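Local atomic coordinates of SUBA (Escherichia coli, PDB entry 2IY9), a protein that cleaves the host endoplasmic reticulum chaperone BiP as the subtilisin-like serine protease subunit of the AB5 subtilase cytotoxin. Residues S49-V55 with I112-I118; Q123-I127 with I149-Q153; T300-S304 with K325-F330; V106-A110 with G280-A284. All blocks are in the same frame, centred on the assembly; numbering follows the deposited sequence.

Overall arrangement
Interactions 1 and 2 sit on the catalytic side of the subtilase domain. Their centres are about 10 Å apart, and they meet where Val117 and Ile118 pack on Trp126 and Ser125 OG lies 2.7 Å from Val117 O, probably as a hydrogen bond. Interaction 1 carries Asp52, assigned to the charge relay; between nearest side-chain atoms His89 is about 3 Å away, and Gly151 of interaction 2 is about 5 Å from Ser272. Interactions 3 and 4, centres about 14 Å apart, share the packing round helix 271-288, through Ile327 on Ala284 and Leu301 on Val281. Interaction 3 lies across the chain's centre from interaction 1, about 27 Å between centres, while residues 106-110 lead into strand 111-116.

Interaction 1 (S49-V55 with I112-I118); sequences SVVDSGV and ISSRRVI
Strands 49-52 and 112-116 run side by side in parallel, their axes 4.7 Å apart and 21° from aligned, as neighbours in the central parallel sheet of the subtilase fold. Ser113 O accepts from Val50 N, Val50 O from Arg115 N, Arg115 O from Asp52 N, and Asp52 O from Val117 N, the last at 2.8 Å. This pairing fixes the backbone of Asp52, the aspartate assigned to the charge relay, whose side chain touches His89 on helix 84-98. On the face of Val50, its CG2 meets Ile112 CG2 at 3.9 Å. On the face of Val51, CG1 packs obliquely against Val117 CG1 at 3.7 Å, and Ser49 OG lies 3.4 Å from Arg115 CD near the guanidinium plane; Glu144 takes both this hydroxyl and Arg115 NE. Arg116 has CG anti to its own N (chi1 -175°) and runs out extended past Ser53 O. There NE bonds to Ile118 O at 3.0 Å and NH1 forms a salt bridge with Asp74. On the face of Val50 and Ser114 a water bridges the segments: it donates to Val50 O, accepts from Gly54 N, and bonds to Ser114 OG at 2.8 Å.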
loop_
_atom_site.group_PDB
_atom_site.type_symbol
_atom_site.label_atom_id
_atom_site.label_comp_id
_atom_site.label_asym_id
_atom_site.label_seq_id
_atom_site.Cartn_x
_atom_site.Cartn_y
_atom_site.Cartn_z
ATOM N N SER A 49 -7.199 -1.999 -4.973
ATOM C CA SER A 49 -6.510 -2.928 -5.851
ATOM C C SER A 49 -5.357 -3.588 -5.078
ATOM O O SER A 49 -4.561 -2.906 -4.435
ATOM C CB SER A 49 -6.021 -2.181 -7.097
ATOM O OG SER A 49 -5.547 -3.100 -8.072
ATOM N N VAL A 50 -5.297 -4.916 -5.100
ATOM C CA VAL A 50 -4.188 -5.622 -4.462
ATOM C C VAL A 50 -3.371 -6.314 -5.552
ATOM O O VAL A 50 -3.752 -7.387 -6.055
ATOM C CB VAL A 50 -4.647 -6.586 -3.343
ATOM C CG1 VAL A 50 -3.485 -7.477 -2.865
ATOM C CG2 VAL A 50 -5.198 -5.799 -2.176
ATOM N N VAL A 51 -2.272 -5.655 -5.929
ATOM C CA VAL A 51 -1.394 -6.120 -7.004
ATOM C C VAL A 51 -0.304 -6.936 -6.306
ATOM O O VAL A 51 0.580 -6.393 -5.609
ATOM C CB VAL A 51 -0.829 -4.942 -7.838
ATOM C CG1 VAL A 51 -0.024 -5.462 -9.044
ATOM C CG2 VAL A 51 -1.972 -4.026 -8.318
ATOM N N ASP A 52 -0.400 -8.254 -6.454
ATOM C CA ASP A 52 0.311 -9.147 -5.546
ATOM C C ASP A 52 0.290 -10.588 -6.048
ATOM O O ASP A 52 0.193 -10.827 -7.253
ATOM C CB ASP A 52 -0.315 -9.021 -4.144
ATOM C CG ASP A 52 0.707 -9.148 -3.031
ATOM O OD1 ASP A 52 1.293 -10.252 -2.900
ATOM O OD2 ASP A 52 0.917 -8.154 -2.288
ATOM N N SER A 53 0.382 -11.545 -5.124
ATOM C CA SER A 53 0.547 -12.953 -5.480
ATOM C C SER A 53 -0.781 -13.724 -5.570
ATOM O O SER A 53 -0.781 -14.950 -5.685
ATOM C CB SER A 53 1.472 -13.622 -4.465
ATOM O OG SER A 53 0.854 -13.696 -3.189
ATOM N N GLY A 54 -1.904 -13.001 -5.519
ATOM C CA GLY A 54 -3.237 -13.618 -5.569
ATOM C C GLY A 54 -3.880 -13.662 -4.194
ATOM O O GLY A 54 -3.189 -13.733 -3.169
ATOM N N VAL A 55 -5.213 -13.614 -4.165
ATOM C CA VAL A 55 -5.934 -13.495 -2.904
ATOM C C VAL A 55 -6.918 -14.654 -2.732
ATOM O O VAL A 55 -7.673 -14.982 -3.645
ATOM C CB VAL A 55 -6.669 -12.139 -2.799
ATOM C CG1 VAL A 55 -7.569 -12.090 -1.541
ATOM C CG2 VAL A 55 -5.672 -10.984 -2.801
ATOM N N ILE A 112 -11.955 -5.741 -2.388
ATOM C CA ILE A 112 -10.618 -6.005 -2.889
ATOM C C ILE A 112 -10.696 -6.489 -4.340
ATOM O O ILE A 112 -11.485 -7.384 -4.670
ATOM C CB ILE A 112 -9.910 -7.096 -2.015
ATOM C CG1 ILE A 112 -9.709 -6.604 -0.564
ATOM C CG2 ILE A 112 -8.597 -7.600 -2.679
ATOM C CD1 ILE A 112 -8.729 -5.422 -0.407
ATOM N N SER A 113 -9.880 -5.885 -5.194
ATOM C CA SER A 113 -9.668 -6.383 -6.551
ATOM C C SER A 113 -8.266 -6.967 -6.620
ATOM O O SER A 113 -7.270 -6.227 -6.572
ATOM C CB SER A 113 -9.834 -5.261 -7.576
ATOM O OG SER A 113 -9.572 -5.744 -8.882
ATOM N N SER A 114 -8.196 -8.293 -6.727
ATOM C CA SER A 114 -6.923 -8.996 -6.747
ATOM C C SER A 114 -6.349 -9.046 -8.156
ATOM O O SER A 114 -7.025 -9.457 -9.108
ATOM C CB SER A 114 -7.063 -10.401 -6.188
ATOM O OG SER A 114 -5.805 -11.044 -6.179
ATOM N N ARG A 115 -5.106 -8.599 -8.289
ATOM C CA ARG A 115 -4.433 -8.646 -9.572
ATOM C C ARG A 115 -3.149 -9.425 -9.368
ATOM O O ARG A 115 -2.148 -8.901 -8.840
ATOM C CB ARG A 115 -4.210 -7.230 -10.117
ATOM C CG ARG A 115 -5.524 -6.515 -10.434
ATOM C CD ARG A 115 -5.360 -5.071 -10.873
ATOM N NE ARG A 115 -6.662 -4.536 -11.277
ATOM C CZ ARG A 115 -7.143 -4.592 -12.517
ATOM N NH1 ARG A 115 -6.422 -5.149 -13.490
ATOM N NH2 ARG A 115 -8.345 -4.101 -12.781
ATOM N N ARG A 116 -3.183 -10.698 -9.760
ATOM C CA ARG A 116 -2.048 -11.572 -9.484
ATOM C C ARG A 116 -0.940 -11.355 -10.510
ATOM O O ARG A 116 -1.168 -11.523 -11.705
ATOM C CB ARG A 116 -2.457 -13.044 -9.410
ATOM C CG ARG A 116 -1.272 -13.928 -8.996
ATOM C CD ARG A 116 -1.549 -15.432 -9.005
ATOM N NE ARG A 116 -0.279 -16.122 -9.256
ATOM C CZ ARG A 116 -0.137 -17.348 -9.758
ATOM N NH1 ARG A 116 -1.188 -18.111 -10.056
ATOM N NH2 ARG A 116 1.083 -17.819 -9.955
ATOM N N VAL A 117 0.255 -10.995 -10.035
ATOM C CA VAL A 117 1.386 -10.684 -10.932
ATOM C C VAL A 117 2.635 -11.553 -10.709
ATOM O O VAL A 117 3.583 -11.510 -11.512
ATOM C CB VAL A 117 1.779 -9.181 -10.862
ATOM C CG1 VAL A 117 0.643 -8.313 -11.364
ATOM C CG2 VAL A 117 2.183 -8.785 -9.445
ATOM N N ILE A 118 2.621 -12.311 -9.607
ATOM C CA ILE A 118 3.698 -13.214 -9.194
ATOM C C ILE A 118 3.072 -14.451 -8.518
ATOM O O ILE A 118 1.918 -14.405 -8.105
ATOM C CB ILE A 118 4.726 -12.525 -8.233
ATOM C CG1 ILE A 118 4.046 -12.005 -6.951
ATOM C CG2 ILE A 118 5.512 -11.418 -8.965
ATOM C CD1 ILE A 118 4.994 -11.337 -5.938
HETATM O O HOH W 1 -3.129 -10.262 -5.680
#

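Interaction 2 (Q123-I127 with I149-Q153); sequences QDSWI and ISGGQ
The indole of Trp126 is sandwiched, with one face against the backbone of Gly152 and Val117 CG2 over the opposite face, Ile118 beside it. Gly152 CA stands over the six-membered ring, 3.5 Å from its centroid and only 10° off the normal, a CH-pi contact. Gln153 N is above the same face but higher and toward the rim. The peptide chain thus passes flat across the ring: Trp126 CH2 comes to 3.3 Å from Gly152 N, and CZ2 to 3.4 Å from Gly152 O. Ile149 meets the ring obliquely, its CG2 3.6 Å from Trp126 CZ3. At the pyrrole end, Gln153 CB sits 3.8 Å from Trp126 CD1. The tryptophan reaches this place with CG anti to its carbonyl carbon (chi1 -57°) and the ring turned crosswise, chi2 93°. No hydrogen bond joins the two segments, so the fit rests on shape and apolar contact. Val51 also packs on the indole, as does Trp162 of helix 160-172. Gly151 and Gly152 both adopt backbone angles suited to glycine, and just before them Ser150 is the centre of an inverse gamma turn; its O accepts from His89 NE2 and its OG bonds to Ser272 O. The Ser-Gly-Gly segment after strand 147-149 appears to correspond to the Ser-Leu-Gly segment of classical subtilisins, consistent with a place lining the substrate cleft beside the catalytic triad, and Trp126 backs this segment from the interior.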
loop_
_atom_site.group_PDB
_atom_site.type_symbol
_atom_site.label_atom_id
_atom_site.label_comp_id
_atom_site.label_asym_id
_atom_site.label_seq_id
_atom_site.Cartn_x
_atom_site.Cartn_y
_atom_site.Cartn_z
ATOM N N GLN A 123 5.859 -10.971 -18.695
ATOM C CA GLN A 123 6.862 -9.917 -18.552
ATOM C C GLN A 123 6.167 -8.623 -18.169
ATOM O O GLN A 123 5.095 -8.313 -18.689
ATOM C CB GLN A 123 7.676 -9.715 -19.821
ATOM C CG GLN A 123 8.810 -8.724 -19.634
ATOM C CD GLN A 123 9.420 -8.310 -20.941
ATOM O OE1 GLN A 123 9.842 -9.150 -21.721
ATOM N NE2 GLN A 123 9.465 -7.008 -21.195
ATOM N N ASP A 124 6.772 -7.896 -17.234
ATOM C CA ASP A 124 6.251 -6.610 -16.777
ATOM C C ASP A 124 4.827 -6.753 -16.223
ATOM O O ASP A 124 3.989 -5.858 -16.380
ATOM C CB ASP A 124 6.317 -5.570 -17.907
ATOM C CG ASP A 124 7.746 -5.277 -18.359
ATOM O OD1 ASP A 124 8.662 -5.274 -17.509
ATOM O OD2 ASP A 124 7.954 -5.045 -19.566
ATOM N N SER A 125 4.567 -7.892 -15.581
ATOM C CA SER A 125 3.226 -8.233 -15.115
ATOM C C SER A 125 2.663 -7.127 -14.219
ATOM O O SER A 125 1.486 -6.768 -14.337
ATOM C CB SER A 125 3.236 -9.578 -14.384
ATOM O OG SER A 125 4.171 -9.568 -13.325
ATOM N N TRP A 126 3.525 -6.597 -13.348
ATOM C CA TRP A 126 3.236 -5.420 -12.525
ATOM C C TRP A 126 2.662 -4.286 -13.371
ATOM O O TRP A 126 1.639 -3.690 -13.010
ATOM C CB TRP A 126 4.502 -4.923 -11.814
ATOM C CG TRP A 126 5.179 -5.945 -10.962
ATOM C CD1 TRP A 126 6.197 -6.778 -11.333
ATOM C CD2 TRP A 126 4.894 -6.245 -9.591
ATOM N NE1 TRP A 126 6.562 -7.579 -10.278
ATOM C CE2 TRP A 126 5.777 -7.278 -9.197
ATOM C CE3 TRP A 126 3.974 -5.749 -8.657
ATOM C CZ2 TRP A 126 5.765 -7.828 -7.908
ATOM C CZ3 TRP A 126 3.971 -6.292 -7.370
ATOM C CH2 TRP A 126 4.856 -7.325 -7.014
ATOM N N ILE A 127 3.321 -3.997 -14.493
ATOM C CA ILE A 127 2.877 -2.939 -15.408
ATOM C C ILE A 127 1.582 -3.292 -16.139
ATOM O O ILE A 127 0.684 -2.452 -16.237
ATOM C CB ILE A 127 4.011 -2.508 -16.382
ATOM C CG1 ILE A 127 5.146 -1.867 -15.566
ATOM C CG2 ILE A 127 3.484 -1.552 -17.462
ATOM C CD1 ILE A 127 6.501 -1.822 -16.250
ATOM N N ILE A 149 0.597 -1.899 -3.770
ATOM C CA ILE A 149 1.709 -2.679 -4.286
ATOM C C ILE A 149 2.703 -2.928 -3.140
ATOM O O ILE A 149 3.683 -2.198 -2.968
ATOM C CB ILE A 149 2.363 -1.989 -5.512
ATOM C CG1 ILE A 149 1.258 -1.581 -6.513
ATOM C CG2 ILE A 149 3.440 -2.907 -6.140
ATOM C CD1 ILE A 149 1.704 -1.271 -7.935
ATOM N N SER A 150 2.409 -3.962 -2.358
ATOM C CA SER A 150 3.246 -4.381 -1.234
ATOM C C SER A 150 4.424 -5.228 -1.735
ATOM O O SER A 150 4.545 -6.416 -1.415
ATOM C CB SER A 150 2.416 -5.181 -0.225
ATOM O OG SER A 150 1.598 -4.343 0.565
ATOM N N GLY A 151 5.280 -4.604 -2.535
ATOM C CA GLY A 151 6.413 -5.277 -3.156
ATOM C C GLY A 151 6.720 -4.558 -4.447
ATOM O O GLY A 151 6.630 -3.329 -4.518
ATOM N N GLY A 152 7.049 -5.328 -5.477
ATOM C CA GLY A 152 7.332 -4.752 -6.776
ATOM C C GLY A 152 8.484 -5.428 -7.484
ATOM O O GLY A 152 8.861 -6.554 -7.150
ATOM N N GLN A 153 9.054 -4.710 -8.444
ATOM C CA GLN A 153 10.020 -5.263 -9.371
ATOM C C GLN A 153 11.386 -4.614 -9.166
ATOM O O GLN A 153 11.486 -3.391 -9.082
ATOM C CB GLN A 153 9.522 -4.997 -10.794
ATOM C CG GLN A 153 10.404 -5.521 -11.905
ATOM C CD GLN A 153 9.814 -5.235 -13.283
ATOM O OE1 GLN A 153 9.873 -6.078 -14.183
ATOM N NE2 GLN A 153 9.227 -4.054 -13.446
#

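Interaction 3 (T300-S304 with K325-F330); sequences TLLES and KAISMF
Thr300 reaches across to helix 325-330 with its CB, which stands 4.2 Å from Phe330 CD1. From there the side chain forks. With chi1 -60° placing OG1 beside the backbone N, the methyl CG2 falls anti to that N and pushes into the turn of the opposing helix, 3.7 Å from Ala326 O and 3.8 Å from Met329 CB, with Phe330 CB almost as near. The hydroxyl OG1 takes the other branch and comes to the edge of the Phe330 ring, in its plane, 4.0 Å from CD1; its hydrogen bond goes to Glu296 O, one turn back on its own helix. One turn further on, Ser304 fills the closest point between the backbones. Its CB lies 3.5 Å from Lys325 CG, while OG rests 3.2 Å from Ala326 CA. The small alanine lets the helices come together here, and Leu301 CD1 reaches its methyl from the buried side. At the solvent-facing margin a water links Glu303 O to Lys325 NZ, accepting from the lysine. No direct hydrogen bond crosses the contact. Met285 of helix 271-288 touches both Thr300 and Phe330, and Val278 of the same helix touches Leu301. The two segments cross at 125°, with axes 8.6 Å apart. This is plain helix-helix packing, joining helix 294-304 of the protease to the start of the A2 domain, which in the SubAB5 holotoxin enters the central pore of the SubB pentamer.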
loop_
_atom_site.group_PDB
_atom_site.type_symbol
_atom_site.label_atom_id
_atom_site.label_comp_id
_atom_site.label_asym_id
_atom_site.label_seq_id
_atom_site.Cartn_x
_atom_site.Cartn_y
_atom_site.Cartn_z
ATOM N N THR A 300 -3.439 15.399 1.527
ATOM C CA THR A 300 -4.052 15.292 2.849
ATOM C C THR A 300 -3.352 14.223 3.692
ATOM O O THR A 300 -3.078 14.450 4.865
ATOM C CB THR A 300 -5.572 15.067 2.777
ATOM O OG1 THR A 300 -6.178 16.168 2.087
ATOM C CG2 THR A 300 -6.176 14.970 4.186
ATOM N N LEU A 301 -3.031 13.078 3.096
ATOM C CA LEU A 301 -2.289 12.035 3.819
ATOM C C LEU A 301 -0.955 12.551 4.361
ATOM O O LEU A 301 -0.647 12.378 5.544
ATOM C CB LEU A 301 -2.032 10.818 2.931
ATOM C CG LEU A 301 -1.387 9.629 3.672
ATOM C CD1 LEU A 301 -2.417 8.915 4.562
ATOM C CD2 LEU A 301 -0.776 8.658 2.677
ATOM N N LEU A 302 -0.181 13.192 3.490
ATOM C CA LEU A 302 1.147 13.671 3.848
ATOM C C LEU A 302 1.122 14.845 4.805
ATOM O O LEU A 302 1.902 14.860 5.759
ATOM C CB LEU A 302 1.959 14.021 2.600
ATOM C CG LEU A 302 2.118 12.855 1.615
ATOM C CD1 LEU A 302 3.066 13.283 0.504
ATOM C CD2 LEU A 302 2.606 11.568 2.303
ATOM N N GLU A 303 0.248 15.821 4.546
ATOM C CA GLU A 303 0.122 16.980 5.436
ATOM C C GLU A 303 -0.319 16.587 6.834
ATOM O O GLU A 303 0.153 17.156 7.819
ATOM C CB GLU A 303 -0.848 18.026 4.869
ATOM C CG GLU A 303 -0.167 19.054 3.976
ATOM C CD GLU A 303 -1.144 20.010 3.313
ATOM O OE1 GLU A 303 -0.752 20.641 2.309
ATOM O OE2 GLU A 303 -2.300 20.119 3.779
ATOM N N SER A 304 -1.232 15.622 6.910
ATOM C CA SER A 304 -1.779 15.179 8.184
ATOM C C SER A 304 -0.826 14.272 8.971
ATOM O O SER A 304 -1.029 14.048 10.168
ATOM C CB SER A 304 -3.110 14.462 7.954
ATOM O OG SER A 304 -2.859 13.167 7.441
ATOM N N LYS A 325 -5.962 12.093 11.964
ATOM C CA LYS A 325 -5.838 13.369 11.285
ATOM C C LYS A 325 -6.130 13.274 9.777
ATOM O O LYS A 325 -6.845 14.123 9.245
ATOM C CB LYS A 325 -4.460 13.984 11.559
ATOM C CG LYS A 325 -4.301 15.442 11.138
ATOM C CD LYS A 325 -5.091 16.398 12.025
ATOM C CE LYS A 325 -4.730 17.853 11.735
ATOM N NZ LYS A 325 -4.677 18.137 10.271
ATOM N N ALA A 326 -5.589 12.256 9.101
ATOM C CA ALA A 326 -5.854 12.055 7.670
ATOM C C ALA A 326 -7.346 11.924 7.365
ATOM O O ALA A 326 -7.864 12.594 6.467
ATOM C CB ALA A 326 -5.097 10.828 7.140
ATOM N N ILE A 327 -8.019 11.058 8.115
ATOM C CA ILE A 327 -9.430 10.759 7.879
ATOM C C ILE A 327 -10.288 11.964 8.279
ATOM O O ILE A 327 -11.132 12.407 7.500
ATOM C CB ILE A 327 -9.873 9.436 8.560
ATOM C CG1 ILE A 327 -9.214 8.241 7.845
ATOM C CG2 ILE A 327 -11.420 9.309 8.579
ATOM C CD1 ILE A 327 -9.211 6.935 8.632
ATOM N N SER A 328 -10.029 12.508 9.469
ATOM C CA SER A 328 -10.706 13.722 9.941
ATOM C C SER A 328 -10.609 14.870 8.932
ATOM O O SER A 328 -11.628 15.431 8.535
ATOM C CB SER A 328 -10.156 14.151 11.303
ATOM O OG SER A 328 -10.938 15.201 11.851
ATOM N N MET A 329 -9.393 15.197 8.499
ATOM C CA MET A 329 -9.181 16.287 7.531
ATOM C C MET A 329 -9.903 16.049 6.209
ATOM O O MET A 329 -10.603 16.929 5.698
ATOM C CB MET A 329 -7.687 16.509 7.260
ATOM C CG MET A 329 -6.932 17.272 8.349
ATOM S SD MET A 329 -7.684 18.836 8.891
ATOM C CE MET A 329 -7.611 19.842 7.405
ATOM N N PHE A 330 -9.718 14.865 5.642
ATOM C CA PHE A 330 -10.291 14.595 4.337
ATOM C C PHE A 330 -11.814 14.532 4.395
ATOM O O PHE A 330 -12.492 15.105 3.543
ATOM C CB PHE A 330 -9.728 13.305 3.741
ATOM C CG PHE A 330 -10.035 13.148 2.288
ATOM C CD1 PHE A 330 -9.257 13.791 1.329
ATOM C CD2 PHE A 330 -11.129 12.397 1.875
ATOM C CE1 PHE A 330 -9.547 13.656 -0.030
ATOM C CE2 PHE A 330 -11.429 12.257 0.521
ATOM C CZ PHE A 330 -10.636 12.887 -0.431
HETATM O O HOH W 2 -1.695 18.448 9.792
#

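Interaction 4 (V106-A110 with G280-A284); sequences VYPHA and GVLAA
Val106 and Tyr107 both turn their side chains to helix 280-284 by placing a gamma carbon anti to the backbone N, CG1 in Val106 (chi1 168°) and CG in Tyr107 (chi1 -169°). Val106 CG1 thereby lands on the helix backbone itself, 3.4 Å from Gly280 C and 3.6 Å from Val281 N, and brushes Val281 CG2 at 4.0 Å. Gly280, having no side chain, leaves room for Val106 CB, and the CA atoms of the two residues come within 5.0 Å. The Tyr107 ring lies over the next turn. Ala284 CA sits above its centre, 3.8 Å from the centroid and 11° off the normal, a CH-pi contact, while Ala284 CB leans to Tyr107 CD1, also at 3.8 Å. His109 CB lies over the opposite face, offset toward the rim, so the phenol is sandwiched between helix and turn. Here a type I turn, Tyr107 to Ala110, leads into strand 111-116 of the subtilase sheet. Helix 271-288, the long helix that carries Ser272, the probable nucleophile, in its first turn, presents its small residues to this turn. Near the CD2 edge, Ala283 CB lies 4.1 Å away from Tyr107 CD2, and Ala110 CB makes a looser contact with the same methyl. Tyr107 CB touches Gly280 O, whose own hydrogen bond is the helical one from Ala284 N. Leu32 packs on Val106, Thr40 on Tyr107, and Ile327 of the A2 domain reaches Ala284.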
loop_
_atom_site.group_PDB
_atom_site.type_symbol
_atom_site.label_atom_id
_atom_site.label_comp_id
_atom_site.label_asym_id
_atom_site.label_seq_id
_atom_site.Cartn_x
_atom_site.Cartn_y
_atom_site.Cartn_z
ATOM N N VAL A 106 -7.995 -2.437 8.330
ATOM C CA VAL A 106 -8.026 -0.997 8.561
ATOM C C VAL A 106 -9.363 -0.389 8.143
ATOM O O VAL A 106 -9.926 0.443 8.875
ATOM C CB VAL A 106 -6.871 -0.269 7.818
ATOM C CG1 VAL A 106 -7.091 1.257 7.838
ATOM C CG2 VAL A 106 -5.546 -0.626 8.443
ATOM N N TYR A 107 -9.861 -0.790 6.969
ATOM C CA TYR A 107 -11.170 -0.327 6.489
ATOM C C TYR A 107 -11.990 -1.536 6.015
ATOM O O TYR A 107 -12.006 -1.868 4.826
ATOM C CB TYR A 107 -11.037 0.761 5.403
ATOM C CG TYR A 107 -12.360 1.447 5.063
ATOM C CD1 TYR A 107 -13.142 2.035 6.066
ATOM C CD2 TYR A 107 -12.824 1.513 3.747
ATOM C CE1 TYR A 107 -14.362 2.657 5.777
ATOM C CE2 TYR A 107 -14.050 2.129 3.440
ATOM C CZ TYR A 107 -14.808 2.692 4.463
ATOM O OH TYR A 107 -16.002 3.300 4.179
ATOM N N PRO A 108 -12.656 -2.225 6.962
ATOM C CA PRO A 108 -13.368 -3.459 6.627
ATOM C C PRO A 108 -14.557 -3.297 5.674
ATOM O O PRO A 108 -15.045 -4.298 5.154
ATOM C CB PRO A 108 -13.820 -3.994 7.993
ATOM C CG PRO A 108 -13.809 -2.828 8.889
ATOM C CD PRO A 108 -12.722 -1.925 8.406
ATOM N N HIS A 109 -15.015 -2.065 5.455
ATOM C CA HIS A 109 -16.055 -1.792 4.455
ATOM C C HIS A 109 -15.550 -1.887 3.019
ATOM O O HIS A 109 -16.353 -2.008 2.092
ATOM C CB HIS A 109 -16.674 -0.408 4.670
ATOM C CG HIS A 109 -17.342 -0.248 5.995
ATOM N ND1 HIS A 109 -17.205 0.890 6.765
ATOM C CD2 HIS A 109 -18.148 -1.081 6.694
ATOM C CE1 HIS A 109 -17.902 0.750 7.880
ATOM N NE2 HIS A 109 -18.479 -0.438 7.863
ATOM N N ALA A 110 -14.232 -1.791 2.837
ATOM C CA ALA A 110 -13.632 -1.874 1.499
ATOM C C ALA A 110 -13.786 -3.252 0.879
ATOM O O ALA A 110 -13.927 -4.249 1.576
ATOM C CB ALA A 110 -12.147 -1.486 1.539
ATOM N N GLY A 280 -5.167 1.021 3.469
ATOM C CA GLY A 280 -6.449 0.980 4.195
ATOM C C GLY A 280 -6.904 2.357 4.654
ATOM O O GLY A 280 -8.096 2.672 4.623
ATOM N N VAL A 281 -5.954 3.183 5.075
ATOM C CA VAL A 281 -6.267 4.551 5.504
ATOM C C VAL A 281 -6.729 5.360 4.287
ATOM O O VAL A 281 -7.739 6.039 4.348
ATOM C CB VAL A 281 -5.073 5.231 6.217
ATOM C CG1 VAL A 281 -5.395 6.707 6.550
ATOM C CG2 VAL A 281 -4.684 4.439 7.487
ATOM N N LEU A 282 -6.005 5.265 3.179
ATOM C CA LEU A 282 -6.435 5.943 1.963
ATOM C C LEU A 282 -7.814 5.456 1.495
ATOM O O LEU A 282 -8.633 6.263 1.042
ATOM C CB LEU A 282 -5.393 5.813 0.855
ATOM C CG LEU A 282 -4.138 6.684 0.954
ATOM C CD1 LEU A 282 -3.037 6.079 0.043
ATOM C CD2 LEU A 282 -4.412 8.131 0.575
ATOM N N ALA A 283 -8.080 4.160 1.637
ATOM C CA ALA A 283 -9.407 3.607 1.304
ATOM C C ALA A 283 -10.507 4.277 2.130
ATOM O O ALA A 283 -11.545 4.675 1.588
ATOM C CB ALA A 283 -9.436 2.096 1.500
ATOM N N ALA A 284 -10.265 4.400 3.435
ATOM C CA ALA A 284 -11.192 5.034 4.361
ATOM C C ALA A 284 -11.467 6.487 3.969
ATOM O O ALA A 284 -12.611 6.927 3.967
ATOM C CB ALA A 284 -10.651 4.954 5.784
#